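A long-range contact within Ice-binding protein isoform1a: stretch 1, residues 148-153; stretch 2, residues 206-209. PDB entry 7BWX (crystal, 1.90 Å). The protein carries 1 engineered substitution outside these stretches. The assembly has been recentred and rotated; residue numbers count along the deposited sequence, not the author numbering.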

ATOM      1  N   ALA A 148     -14.433   9.609   2.029  1.00 22.54           N
ATOM      2  CA  ALA A 148     -13.407   8.709   1.442  1.00 20.60           C
ATOM      3  C   ALA A 148     -12.989   7.706   2.512  1.00 19.61           C
ATOM      4  O   ALA A 148     -12.774   8.109   3.644  1.00 18.30           O
ATOM      5  CB  ALA A 148     -12.223   9.471   0.958  1.00 19.88           C
ATOM      6  N   LYS A 149     -12.802   6.449   2.132  1.00 21.98           N
ATOM      7  CA  LYS A 149     -12.310   5.384   3.057  1.00 22.79           C
ATOM      8  C   LYS A 149     -10.976   4.797   2.579  1.00 18.61           C
ATOM      9  O   LYS A 149     -10.878   4.454   1.394  1.00 17.16           O
ATOM     10  CB  LYS A 149     -13.341   4.263   3.088  1.00 27.48           C
ATOM     11  CG  LYS A 149     -14.663   4.667   3.705  1.00 32.13           C
ATOM     12  CD  LYS A 149     -15.382   3.493   4.230  1.00 42.74           C
ATOM     13  CE  LYS A 149     -16.240   2.814   3.190  1.00 53.05           C
ATOM     14  NZ  LYS A 149     -17.158   1.816   3.806  1.00 60.98           N
ATOM     15  N   ALA A 150      -9.999   4.674   3.477  1.00 18.83           N
ATOM     16  CA  ALA A 150      -8.645   4.145   3.166  1.00 18.95           C
ATOM     17  C   ALA A 150      -8.758   2.774   2.505  1.00 18.26           C
ATOM     18  O   ALA A 150      -8.001   2.475   1.554  1.00 18.64           O
ATOM     19  CB  ALA A 150      -7.843   4.035   4.424  1.00 19.09           C
ATOM     20  N   ASN A 151      -9.694   1.953   2.966  1.00 19.10           N
ATOM     21  CA  ASN A 151      -9.789   0.568   2.467  1.00 20.93           C
ATOM     22  C   ASN A 151     -10.293   0.557   1.021  1.00 20.68           C
ATOM     23  O   ASN A 151     -10.272  -0.510   0.433  1.00 20.72           O
ATOM     24  CB  ASN A 151     -10.637  -0.302   3.390  1.00 25.44           C
ATOM     25  CG  ASN A 151     -10.286  -1.764   3.266  1.00 28.99           C
ATOM     26  OD1 ASN A 151      -9.106  -2.131   3.140  1.00 29.09           O
ATOM     27  ND2 ASN A 151     -11.326  -2.579   3.183  1.00 29.65           N
ATOM     28  N   ASN A 152     -10.693   1.701   0.453  1.00 18.91           N
ATOM     29  CA  ASN A 152     -11.183   1.796  -0.946  1.00 18.21           C
ATOM     30  C   ASN A 152     -10.158   2.506  -1.823  1.00 17.22           C
ATOM     31  O   ASN A 152     -10.511   2.878  -2.969  1.00 17.10           O
ATOM     32  CB  ASN A 152     -12.540   2.513  -1.035  1.00 22.56           C
ATOM     33  CG  ASN A 152     -13.701   1.709  -0.479  1.00 23.86           C
ATOM     34  OD1 ASN A 152     -13.612   0.506  -0.276  1.00 25.69           O
ATOM     35  ND2 ASN A 152     -14.829   2.372  -0.316  1.00 24.80           N
ATOM     36  N   VAL A 153      -8.906   2.589  -1.360  1.00 14.94           N
ATOM     37  CA  VAL A 153      -7.790   3.226  -2.071  1.00 15.13           C
ATOM     38  C   VAL A 153      -6.749   2.155  -2.367  1.00 16.14           C
ATOM     39  O   VAL A 153      -6.380   1.444  -1.428  1.00 15.05           O
ATOM     40  CB  VAL A 153      -7.218   4.345  -1.190  1.00 15.45           C
ATOM     41  CG1 VAL A 153      -5.998   4.946  -1.829  1.00 15.46           C
ATOM     42  CG2 VAL A 153      -8.280   5.393  -0.892  1.00 16.38           C
ATOM     43  N   VAL A 206      -4.160  -1.843   9.556  1.00 13.70           N
ATOM     44  CA  VAL A 206      -5.129  -2.311   8.542  1.00 15.17           C
ATOM     45  C   VAL A 206      -6.487  -1.650   8.816  1.00 17.59           C
ATOM     46  O   VAL A 206      -6.862  -1.567   9.947  1.00 18.11           O
ATOM     47  CB  VAL A 206      -5.188  -3.849   8.525  1.00 16.80           C
ATOM     48  CG1 VAL A 206      -6.257  -4.355   7.574  1.00 17.48           C
ATOM     49  CG2 VAL A 206      -3.826  -4.419   8.163  1.00 16.11           C
ATOM     50  N   GLN A 207      -7.182  -1.242   7.770  1.00 20.36           N
ATOM     51  CA  GLN A 207      -8.480  -0.527   7.830  1.00 26.26           C
ATOM     52  C   GLN A 207      -9.565  -1.397   7.214  1.00 27.57           C
ATOM     53  O   GLN A 207      -9.231  -2.187   6.350  1.00 28.95           O
ATOM     54  CB  GLN A 207      -8.386   0.786   7.043  1.00 26.19           C
ATOM     55  CG  GLN A 207      -7.247   1.692   7.513  1.00 26.71           C
ATOM     56  CD  GLN A 207      -7.432   2.153   8.939  1.00 26.64           C
ATOM     57  OE1 GLN A 207      -6.560   2.009   9.806  1.00 26.72           O
ATOM     58  NE2 GLN A 207      -8.592   2.698   9.202  1.00 22.66           N
ATOM     59  N   ASN A 208     -10.815  -1.178   7.610  1.00 37.66           N
ATOM     60  CA  ASN A 208     -12.029  -1.863   7.081  1.00 44.36           C
ATOM     61  C   ASN A 208     -12.992  -0.849   6.427  1.00 54.50           C
ATOM     62  O   ASN A 208     -12.808   0.381   6.637  1.00 50.56           O
ATOM     63  CB  ASN A 208     -12.661  -2.668   8.209  1.00 49.61           C
ATOM     64  CG  ASN A 208     -11.636  -3.603   8.818  1.00 49.90           C
ATOM     65  OD1 ASN A 208     -11.214  -3.438   9.958  1.00 55.59           O
ATOM     66  ND2 ASN A 208     -11.184  -4.565   8.040  1.00 46.87           N
ATOM     67  N   SER A 209     -13.966  -1.333   5.635  1.00 57.97           N
ATOM     68  CA  SER A 209     -14.991  -0.511   4.924  1.00 65.68           C
ATOM     69  C   SER A 209     -16.327  -1.276   4.860  1.00 70.19           C
ATOM     70  O   SER A 209     -16.565  -2.127   3.998  1.00 69.68           O
ATOM     71  CB  SER A 209     -14.505  -0.032   3.532  1.00 66.21           C
ATOM     72  OG  SER A 209     -14.244  -1.086   2.592  1.00 56.95           O
TER
HETATM   73  O   HOH W   1     -11.300   2.250   5.309  1.00 16.15           O
HETATM   74  O   HOH W   2      -6.616  -1.493   4.833  1.00 22.89           O

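Two stretches of one chain meet here and bury 303 Å² in total; the residues that touch are at least 56 positions apart in sequence. Stretch 1 makes a short 3-10 turn at Ala150 and Asn151. The turn is held by backbone hydrogen bonds from Asn152 N to Lys149 O (2.9 Å) and from Val153 N to Ala150 O (3.1 Å). Stretch 2 has no regular helix or strand. The backbones come nearest at Asn151 and Gln207, whose CA atoms are 5.6 Å apart.

No direct backbone-to-backbone hydrogen bond joins the stretches; water fills that role. Water 1 accepts from Asn151 N (2.9 Å) and donates to Asn208 O (2.7 Å), so it bridges two main chains. Water 2 accepts from Gln207 N at 3.0 Å and lies 3.1 Å from Asn151 OD1.

The direct hydrogen bonds are weak and converge on one hydroxyl. Asn151 ND2 donates to Ser209 OG at 3.3 Å. Ser209 OG in turn donates to Asn152 OD1, also at 3.3 Å. Ser209 is poorly ordered, so these distances deserve caution.

Other contacts include packing. Ala150 CB lies 3.9 Å from Gln207 CG, an aliphatic contact. Lys149 reaches along Ser209, with Lys149 NZ 3.2 Å from Ser209 CB. Asn208 points its CA-to-CB bond away, so it takes part through its backbone: Asn208 C sits 3.9 Å from Asn151 CB, and its O binds water 1.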